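Local coordinates for putative mannose-1-phosphate guanylyl transferase (Thermus thermophilus, PDB 2CU2), which probably catalyses transfer of a guanylyl group from GTP to mannose-1-phosphate, giving GDP-mannose, at residues 253-258 / 262-267; 145-150 / 322-327. All coordinates share one frame; numbering follows the deposited sequence.

Contact 1 (253-258 with 262-267) is a partly buried salt-bridge network within the nucleotidyltransferase part, whereas contact 2 (145-150 with 322-327) is a surface ion pair that brings a loop of that part against the C-terminal beta-helix-like part. The centres of contacts 1 and 2 lie about 12 Å apart. Tyr148 joins them: its OH is 2.8 Å from Asp255 OD2, a probable hydrogen bond, and its ring packs on Trp253. A second touch is Asn258 CG on Ala323 CB, at 3.7 Å. The sulfate by Arg327, probably from the crystallisation liquor, also binds Glu14 and Arg15 of the GGRGER segment, expected in this family to bind nucleotide phosphates, and may mark such a site.

Contact 1: residues 253-258 / 262-267; sequences WDDVGN and LERVFS
Arg264 reaches from helix 261-266 to Asp254 and grips its carboxylate side-on, one nitrogen to each oxygen. NH2 donates to Asp254 OD1 at 2.7 Å, almost straight at 175°, and NE donates to Asp254 OD2 at 2.8 Å. Both oxygens use their syn lone pairs, and the two flat groups are only 11° apart, so the fork is nearly coplanar although the side chains cross at about a right angle. A bend at chi3 (-57°) turns the guanidinium edge onto the acid. Asp254 OD1 has a second donor: Val256 N meets its anti lone pair at 3.0 Å, closing an Asx turn that begins at Asp254, where the strand ends.

Asp255 OD2 is hydrogen-bonded first to Tyr148 OH; its ion pair with Arg264 NH2 is secondary and long, at 3.9 Å. Water 1 spans that gap, donating a hydrogen bond to Asp255 OD2 and accepting one from Arg264 NH2, 2.8 Å from each. Water 2 accepts from Arg264 NH1 and, weakly, from Asn258 ND2.

The apolar part is small: Val265 CG2 lies against Asp254 CB at 3.7 Å, with Tyr111 of the paired strand 111-112 and Phe32 also touching Val265.

Two acids and one arginine thus form a salt-bridge network tying the strand and its turn to the helix that follows. Arg264 holds both oxygens of Asp254 and Val256 N adds a second bond to OD1; these three N-H donors probably leave the buried carboxylate little freedom to turn.

Contact 2: residues 145-150 / 322-327; sequences ETEYGY and WAREVR. With SO4 (sulfate ion), chain B.
Glu147 and Arg324 approach from opposite directions and meet by their flat ends, carboxylate stacked over one face of the guanidinium. The planes are 24° apart, and Glu147 OE2 stands 3.7 Å above the guanidinium, over its centre, while Glu147 CD lies 3.5 Å from Arg324 NH1. Glu147 OE1 is also 3.5 Å from Arg324 NH1, yet well out of the guanidinium plane, so no N-H points at it and the pair is a salt bridge of charges alone. Arg324 spans the gap with an extended chain, CG anti to the backbone N (chi1 -176°). The stronger polar partner of Glu147 is Lys169, whose NZ forms a salt bridge with OE1; Arg324 adds a charge over the carboxylate. Glu145 OE2 accepts from Glu147 N at 3.0 Å, a bond within the loop that helps fix the backbone carrying the acid. A glutamine here would probably leave Arg324 and Lys169 without their shared negative charge and weaken the link between the two parts of the chain.

Three residues on from Arg324, Arg327 turns its guanidinium edge to the sulfate, NH2 donating to SO4 O1 at 2.7 Å; Arg15 NE and Glu14 N hold the same ion. The loop 145-150 runs between strands 134-139 and 150-157, and the 3-10 turn at 323-325 between strand 314-319, on which Val326 packs, and helix 327-334; Val326 also meets Leu301 of the second subunit.

Contact 1: residues 253-258 / 262-267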
ATOM      1  N   TRP A 253      19.185  20.879  -6.289  1.00 29.52           N
ATOM      2  CA  TRP A 253      18.429  20.685  -7.520  1.00 30.23           C
ATOM      3  C   TRP A 253      18.303  19.205  -7.902  1.00 30.22           C
ATOM      4  O   TRP A 253      19.250  18.431  -7.863  1.00 31.75           O
ATOM      5  CB  TRP A 253      19.136  21.455  -8.638  1.00 29.89           C
ATOM      6  CG  TRP A 253      18.508  21.158  -9.943  1.00 30.65           C
ATOM      7  CD1 TRP A 253      17.435  21.855 -10.545  1.00 30.69           C
ATOM      8  CD2 TRP A 253      18.908  20.130 -10.881  1.00 31.04           C
ATOM      9  NE1 TRP A 253      17.124  21.369 -11.775  1.00 29.96           N
ATOM     10  CE2 TRP A 253      18.064  20.243 -12.012  1.00 30.43           C
ATOM     11  CE3 TRP A 253      19.888  19.141 -10.854  1.00 29.96           C
ATOM     12  CZ2 TRP A 253      18.221  19.379 -13.083  1.00 30.15           C
ATOM     13  CZ3 TRP A 253      20.047  18.277 -11.926  1.00 30.85           C
ATOM     14  CH2 TRP A 253      19.204  18.394 -13.045  1.00 29.61           C
ATOM     15  N   ASP A 254      17.058  18.819  -8.240  1.00 28.31           N
ATOM     16  CA  ASP A 254      16.802  17.457  -8.702  1.00 27.30           C
ATOM     17  C   ASP A 254      15.702  17.458  -9.768  1.00 27.80           C
ATOM     18  O   ASP A 254      14.758  18.231  -9.719  1.00 27.42           O
ATOM     19  CB  ASP A 254      16.353  16.623  -7.500  1.00 28.61           C
ATOM     20  CG  ASP A 254      16.747  15.167  -7.711  1.00 31.63           C
ATOM     21  OD1 ASP A 254      16.128  14.522  -8.560  1.00 30.89           O
ATOM     22  OD2 ASP A 254      17.646  14.691  -7.020  1.00 32.12           O
ATOM     23  N   ASP A 255      15.864  16.588 -10.779  1.00 26.89           N
ATOM     24  CA  ASP A 255      14.845  16.555 -11.820  1.00 29.01           C
ATOM     25  C   ASP A 255      13.579  15.817 -11.360  1.00 28.16           C
ATOM     26  O   ASP A 255      12.538  15.849 -12.003  1.00 28.42           O
ATOM     27  CB  ASP A 255      15.439  15.929 -13.089  1.00 29.99           C
ATOM     28  CG  ASP A 255      15.472  14.408 -12.989  1.00 34.87           C
ATOM     29  OD1 ASP A 255      15.393  13.768 -14.040  1.00 37.78           O
ATOM     30  OD2 ASP A 255      15.618  13.885 -11.891  1.00 34.46           O
ATOM     31  N   VAL A 256      13.707  15.134 -10.203  1.00 28.48           N
ATOM     32  CA  VAL A 256      12.584  14.363  -9.666  1.00 27.97           C
ATOM     33  C   VAL A 256      12.053  13.325 -10.657  1.00 27.98           C
ATOM     34  O   VAL A 256      10.859  13.215 -10.906  1.00 30.19           O
ATOM     35  CB  VAL A 256      11.463  15.323  -9.265  1.00 30.18           C
ATOM     36  CG1 VAL A 256      10.457  14.593  -8.379  1.00 29.91           C
ATOM     37  CG2 VAL A 256      12.031  16.511  -8.508  1.00 28.56           C
ATOM     38  N   GLY A 257      12.987  12.560 -11.253  1.00 25.93           N
ATOM     39  CA  GLY A 257      12.609  11.623 -12.311  1.00 28.21           C
ATOM     40  C   GLY A 257      11.893  10.389 -11.765  1.00 27.34           C
ATOM     41  O   GLY A 257      11.047   9.783 -12.413  1.00 28.03           O
ATOM     42  N   ASN A 258      12.230   9.948 -10.557  1.00 29.12           N
ATOM     43  CA  ASN A 258      11.574   8.780  -9.972  1.00 28.78           C
ATOM     44  C   ASN A 258      11.386   8.924  -8.458  1.00 28.29           C
ATOM     45  O   ASN A 258      11.821   9.887  -7.840  1.00 28.17           O
ATOM     46  CB  ASN A 258      12.432   7.551 -10.276  1.00 29.73           C
ATOM     47  CG  ASN A 258      13.766   7.689  -9.589  1.00 30.71           C
ATOM     48  OD1 ASN A 258      13.857   7.993  -8.403  1.00 33.46           O
ATOM     49  ND2 ASN A 258      14.833   7.451 -10.371  1.00 33.30           N
ATOM     50  N   LEU A 262      12.724  11.603  -4.172  1.00 31.08           N
ATOM     51  CA  LEU A 262      12.190  12.191  -2.952  1.00 30.76           C
ATOM     52  C   LEU A 262      13.224  12.155  -1.823  1.00 30.90           C
ATOM     53  O   LEU A 262      13.343  13.072  -1.021  1.00 30.07           O
ATOM     54  CB  LEU A 262      10.944  11.400  -2.549  1.00 30.83           C
ATOM     55  CG  LEU A 262       9.658  11.999  -3.127  1.00 30.72           C
ATOM     56  CD1 LEU A 262       9.580  11.868  -4.650  1.00 29.06           C
ATOM     57  CD2 LEU A 262       8.393  11.339  -2.576  1.00 31.13           C
ATOM     58  N   GLU A 263      13.952  11.044  -1.766  1.00 29.50           N
ATOM     59  CA  GLU A 263      14.956  10.891  -0.733  1.00 30.01           C
ATOM     60  C   GLU A 263      16.091  11.889  -0.974  1.00 30.28           C
ATOM     61  O   GLU A 263      16.532  12.576  -0.054  1.00 29.27           O
ATOM     62  CB  GLU A 263      15.496   9.463  -0.731  1.00 30.34           C
ATOM     63  CG  GLU A 263      16.651   9.243   0.217  1.00 32.95           C
ATOM     64  CD  GLU A 263      17.062   7.783   0.277  1.00 35.33           C
ATOM     65  OE1 GLU A 263      16.234   6.941   0.682  1.00 35.71           O
ATOM     66  OE2 GLU A 263      18.212   7.475  -0.087  1.00 37.56           O
ATOM     67  N   ARG A 264      16.552  11.967  -2.220  1.00 29.19           N
ATOM     68  CA  ARG A 264      17.631  12.880  -2.576  1.00 30.84           C
ATOM     69  C   ARG A 264      17.227  14.312  -2.257  1.00 31.01           C
ATOM     70  O   ARG A 264      18.000  15.081  -1.675  1.00 31.95           O
ATOM     71  CB  ARG A 264      17.966  12.763  -4.067  1.00 30.03           C
ATOM     72  CG  ARG A 264      18.383  11.358  -4.510  1.00 33.52           C
ATOM     73  CD  ARG A 264      18.993  11.374  -5.902  1.00 35.57           C
ATOM     74  NE  ARG A 264      18.089  11.950  -6.899  1.00 37.63           N
ATOM     75  CZ  ARG A 264      17.596  11.286  -7.942  1.00 38.29           C
ATOM     76  NH1 ARG A 264      17.912  10.009  -8.138  1.00 38.82           N
ATOM     77  NH2 ARG A 264      16.784  11.900  -8.796  1.00 38.20           N
ATOM     78  N   VAL A 265      16.008  14.673  -2.635  1.00 30.60           N
ATOM     79  CA  VAL A 265      15.538  16.022  -2.384  1.00 30.95           C
ATOM     80  C   VAL A 265      15.523  16.348  -0.889  1.00 31.81           C
ATOM     81  O   VAL A 265      15.894  17.450  -0.500  1.00 30.80           O
ATOM     82  CB  VAL A 265      14.134  16.246  -2.983  1.00 31.22           C
ATOM     83  CG1 VAL A 265      13.583  17.597  -2.521  1.00 31.36           C
ATOM     84  CG2 VAL A 265      14.213  16.203  -4.510  1.00 27.92           C
ATOM     85  N   PHE A 266      15.123  15.393  -0.050  1.00 31.07           N
ATOM     86  CA  PHE A 266      15.074  15.724   1.371  1.00 32.50           C
ATOM     87  C   PHE A 266      16.473  16.075   1.913  1.00 33.27           C
ATOM     88  O   PHE A 266      16.647  16.907   2.795  1.00 34.88           O
ATOM     89  CB  PHE A 266      14.474  14.525   2.119  1.00 30.89           C
ATOM     90  CG  PHE A 266      12.991  14.709   2.359  1.00 32.36           C
ATOM     91  CD1 PHE A 266      12.135  14.945   1.285  1.00 32.34           C
ATOM     92  CD2 PHE A 266      12.477  14.648   3.650  1.00 33.05           C
ATOM     93  CE1 PHE A 266      10.777  15.141   1.511  1.00 33.16           C
ATOM     94  CE2 PHE A 266      11.113  14.843   3.865  1.00 32.35           C
ATOM     95  CZ  PHE A 266      10.264  15.089   2.798  1.00 34.10           C
ATOM     96  N   SER A 267      17.494  15.376   1.368  1.00 32.18           N
ATOM     97  CA  SER A 267      18.879  15.669   1.727  1.00 33.11           C
ATOM     98  C   SER A 267      19.141  15.537   3.232  1.00 32.85           C
ATOM     99  O   SER A 267      19.760  16.380   3.873  1.00 33.76           O
ATOM    100  CB  SER A 267      19.223  17.077   1.237  1.00 34.01           C
ATOM    101  OG  SER A 267      19.460  17.035  -0.175  1.00 36.37           O
TER
HETATM  102  O   HOH W   1      15.815  11.132 -11.276  1.00 39.30           O
HETATM  103  O   HOH W   2      17.960   8.717 -10.944  1.00 43.78           O

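Contact 2: residues 145-150 / 322-327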
ATOM      1  N   GLU A 145      25.012  10.365 -11.904  1.00 30.22           N
ATOM      2  CA  GLU A 145      23.684  10.159 -12.469  1.00 32.29           C
ATOM      3  C   GLU A 145      23.794   9.841 -13.957  1.00 33.02           C
ATOM      4  O   GLU A 145      24.411  10.590 -14.717  1.00 32.52           O
ATOM      5  CB  GLU A 145      22.818  11.405 -12.259  1.00 33.16           C
ATOM      6  CG  GLU A 145      21.386  11.242 -12.747  1.00 35.65           C
ATOM      7  CD  GLU A 145      20.738   9.982 -12.216  1.00 36.55           C
ATOM      8  OE1 GLU A 145      20.500   9.902 -10.990  1.00 36.54           O
ATOM      9  OE2 GLU A 145      20.474   9.068 -13.021  1.00 36.25           O
ATOM     10  N   THR A 146      23.192   8.729 -14.362  1.00 33.41           N
ATOM     11  CA  THR A 146      23.237   8.291 -15.755  1.00 34.96           C
ATOM     12  C   THR A 146      22.080   8.801 -16.618  1.00 36.59           C
ATOM     13  O   THR A 146      22.130   8.694 -17.842  1.00 36.80           O
ATOM     14  CB  THR A 146      23.248   6.755 -15.842  1.00 34.59           C
ATOM     15  OG1 THR A 146      22.002   6.240 -15.353  1.00 35.53           O
ATOM     16  CG2 THR A 146      24.385   6.188 -15.001  1.00 33.43           C
ATOM     17  N   GLU A 147      21.048   9.359 -15.994  1.00 35.10           N
ATOM     18  CA  GLU A 147      19.900   9.854 -16.745  1.00 37.30           C
ATOM     19  C   GLU A 147      19.966  11.334 -17.087  1.00 36.78           C
ATOM     20  O   GLU A 147      19.101  11.855 -17.789  1.00 38.21           O
ATOM     21  CB  GLU A 147      18.603   9.571 -15.982  1.00 38.67           C
ATOM     22  CG  GLU A 147      18.212   8.108 -15.976  1.00 41.63           C
ATOM     23  CD  GLU A 147      18.182   7.514 -17.375  1.00 44.67           C
ATOM     24  OE1 GLU A 147      17.504   8.082 -18.258  1.00 47.75           O
ATOM     25  OE2 GLU A 147      18.835   6.477 -17.592  1.00 45.43           O
ATOM     26  N   TYR A 148      20.990  12.018 -16.594  1.00 34.45           N
ATOM     27  CA  TYR A 148      21.126  13.440 -16.877  1.00 31.67           C
ATOM     28  C   TYR A 148      22.096  13.698 -18.014  1.00 30.88           C
ATOM     29  O   TYR A 148      22.897  12.835 -18.394  1.00 31.66           O
ATOM     30  CB  TYR A 148      21.653  14.195 -15.657  1.00 32.15           C
ATOM     31  CG  TYR A 148      20.752  14.215 -14.453  1.00 33.38           C
ATOM     32  CD1 TYR A 148      19.435  13.770 -14.529  1.00 35.25           C
ATOM     33  CD2 TYR A 148      21.208  14.729 -13.236  1.00 34.33           C
ATOM     34  CE1 TYR A 148      18.586  13.834 -13.421  1.00 33.69           C
ATOM     35  CE2 TYR A 148      20.370  14.799 -12.125  1.00 35.04           C
ATOM     36  CZ  TYR A 148      19.063  14.351 -12.227  1.00 34.22           C
ATOM     37  OH  TYR A 148      18.233  14.424 -11.138  1.00 36.78           O
ATOM     38  N   GLY A 149      22.004  14.901 -18.559  1.00 29.41           N
ATOM     39  CA  GLY A 149      22.926  15.320 -19.588  1.00 27.58           C
ATOM     40  C   GLY A 149      23.971  16.108 -18.817  1.00 27.58           C
ATOM     41  O   GLY A 149      23.676  16.641 -17.742  1.00 28.05           O
ATOM     42  N   TYR A 150      25.187  16.175 -19.341  1.00 27.22           N
ATOM     43  CA  TYR A 150      26.262  16.915 -18.694  1.00 30.24           C
ATOM     44  C   TYR A 150      26.794  17.978 -19.644  1.00 31.67           C
ATOM     45  O   TYR A 150      26.529  17.928 -20.845  1.00 31.85           O
ATOM     46  CB  TYR A 150      27.405  15.972 -18.296  1.00 28.80           C
ATOM     47  CG  TYR A 150      27.065  15.014 -17.170  1.00 28.25           C
ATOM     48  CD1 TYR A 150      26.083  14.034 -17.330  1.00 27.37           C
ATOM     49  CD2 TYR A 150      27.732  15.085 -15.944  1.00 27.12           C
ATOM     50  CE1 TYR A 150      25.773  13.152 -16.301  1.00 27.13           C
ATOM     51  CE2 TYR A 150      27.432  14.205 -14.907  1.00 27.26           C
ATOM     52  CZ  TYR A 150      26.449  13.247 -15.095  1.00 26.17           C
ATOM     53  OH  TYR A 150      26.117  12.404 -14.074  1.00 28.90           O
ATOM     54  N   TRP A 322      15.290   0.248  -7.406  1.00 39.53           N
ATOM     55  CA  TRP A 322      14.671  -0.149  -8.668  1.00 39.61           C
ATOM     56  C   TRP A 322      13.562   0.827  -9.088  1.00 37.88           C
ATOM     57  O   TRP A 322      12.679   0.499  -9.870  1.00 36.37           O
ATOM     58  CB  TRP A 322      14.093  -1.557  -8.495  1.00 41.73           C
ATOM     59  CG  TRP A 322      14.213  -2.332  -9.749  1.00 49.02           C
ATOM     60  CD1 TRP A 322      15.189  -2.169 -10.756  1.00 50.18           C
ATOM     61  CD2 TRP A 322      13.374  -3.442 -10.154  1.00 50.59           C
ATOM     62  NE1 TRP A 322      15.049  -3.080 -11.760  1.00 52.18           N
ATOM     63  CE2 TRP A 322      13.875  -3.909 -11.394  1.00 51.89           C
ATOM     64  CE3 TRP A 322      12.259  -4.064  -9.586  1.00 50.95           C
ATOM     65  CZ2 TRP A 322      13.259  -4.978 -12.031  1.00 53.44           C
ATOM     66  CZ3 TRP A 322      11.644  -5.134 -10.224  1.00 52.69           C
ATOM     67  CH2 TRP A 322      12.146  -5.587 -11.457  1.00 54.07           C
ATOM     68  N   ALA A 323      13.615   2.050  -8.564  1.00 36.25           N
ATOM     69  CA  ALA A 323      12.606   3.070  -8.843  1.00 37.04           C
ATOM     70  C   ALA A 323      12.303   3.301 -10.330  1.00 37.36           C
ATOM     71  O   ALA A 323      11.160   3.562 -10.698  1.00 35.80           O
ATOM     72  CB  ALA A 323      13.012   4.395  -8.180  1.00 34.88           C
ATOM     73  N   ARG A 324      13.317   3.207 -11.184  1.00 38.35           N
ATOM     74  CA  ARG A 324      13.112   3.425 -12.611  1.00 40.70           C
ATOM     75  C   ARG A 324      12.126   2.424 -13.227  1.00 41.24           C
ATOM     76  O   ARG A 324      11.373   2.760 -14.142  1.00 40.39           O
ATOM     77  CB  ARG A 324      14.456   3.347 -13.340  1.00 42.51           C
ATOM     78  CG  ARG A 324      14.394   3.656 -14.832  1.00 46.59           C
ATOM     79  CD  ARG A 324      15.796   3.629 -15.440  1.00 48.12           C
ATOM     80  NE  ARG A 324      15.791   3.823 -16.888  1.00 49.09           N
ATOM     81  CZ  ARG A 324      15.459   4.959 -17.494  1.00 50.94           C
ATOM     82  NH1 ARG A 324      15.099   6.018 -16.780  1.00 51.43           N
ATOM     83  NH2 ARG A 324      15.493   5.037 -18.818  1.00 51.39           N
ATOM     84  N   GLU A 325      12.123   1.199 -12.713  1.00 41.89           N
ATOM     85  CA  GLU A 325      11.251   0.152 -13.231  1.00 43.26           C
ATOM     86  C   GLU A 325       9.761   0.337 -12.970  1.00 42.89           C
ATOM     87  O   GLU A 325       8.944  -0.439 -13.473  1.00 42.29           O
ATOM     88  CB  GLU A 325      11.701  -1.205 -12.692  1.00 46.81           C
ATOM     89  CG  GLU A 325      12.832  -1.820 -13.495  1.00 52.78           C
ATOM     90  CD  GLU A 325      12.392  -2.239 -14.884  1.00 56.26           C
ATOM     91  OE1 GLU A 325      11.676  -3.259 -14.999  1.00 58.33           O
ATOM     92  OE2 GLU A 325      12.767  -1.549 -15.856  1.00 59.81           O
ATOM     93  N   VAL A 326       9.406   1.351 -12.186  1.00 40.78           N
ATOM     94  CA  VAL A 326       8.007   1.627 -11.884  1.00 40.07           C
ATOM     95  C   VAL A 326       7.205   1.864 -13.163  1.00 42.27           C
ATOM     96  O   VAL A 326       6.003   1.583 -13.222  1.00 40.18           O
ATOM     97  CB  VAL A 326       7.865   2.871 -10.968  1.00 38.28           C
ATOM     98  CG1 VAL A 326       6.408   3.278 -10.858  1.00 34.48           C
ATOM     99  CG2 VAL A 326       8.431   2.565  -9.586  1.00 34.11           C
ATOM    100  N   ARG A 327       7.879   2.372 -14.190  1.00 44.17           N
ATOM    101  CA  ARG A 327       7.221   2.657 -15.453  1.00 47.70           C
ATOM    102  C   ARG A 327       6.592   1.407 -16.059  1.00 48.39           C
ATOM    103  O   ARG A 327       5.651   1.502 -16.837  1.00 49.62           O
ATOM    104  CB  ARG A 327       8.218   3.282 -16.431  1.00 49.15           C
ATOM    105  CG  ARG A 327       9.322   2.352 -16.898  1.00 54.17           C
ATOM    106  CD  ARG A 327      10.496   3.141 -17.469  1.00 58.09           C
ATOM    107  NE  ARG A 327      10.049   4.346 -18.166  1.00 63.29           N
ATOM    108  CZ  ARG A 327       9.258   4.349 -19.236  1.00 65.02           C
ATOM    109  NH1 ARG A 327       8.824   3.204 -19.747  1.00 66.18           N
ATOM    110  NH2 ARG A 327       8.883   5.500 -19.781  1.00 66.32           N
TER
HETATM  111  S   SO4 B1001       8.711   8.950 -17.592  1.00 53.27           S
HETATM  112  O1  SO4 B1001       9.035   7.601 -18.133  1.00 53.46           O
HETATM  113  O2  SO4 B1001       7.406   9.410 -18.142  1.00 54.38           O
HETATM  114  O3  SO4 B1001       9.780   9.910 -17.981  1.00 54.49           O
HETATM  115  O4  SO4 B1001       8.621   8.884 -16.104  1.00 51.46           O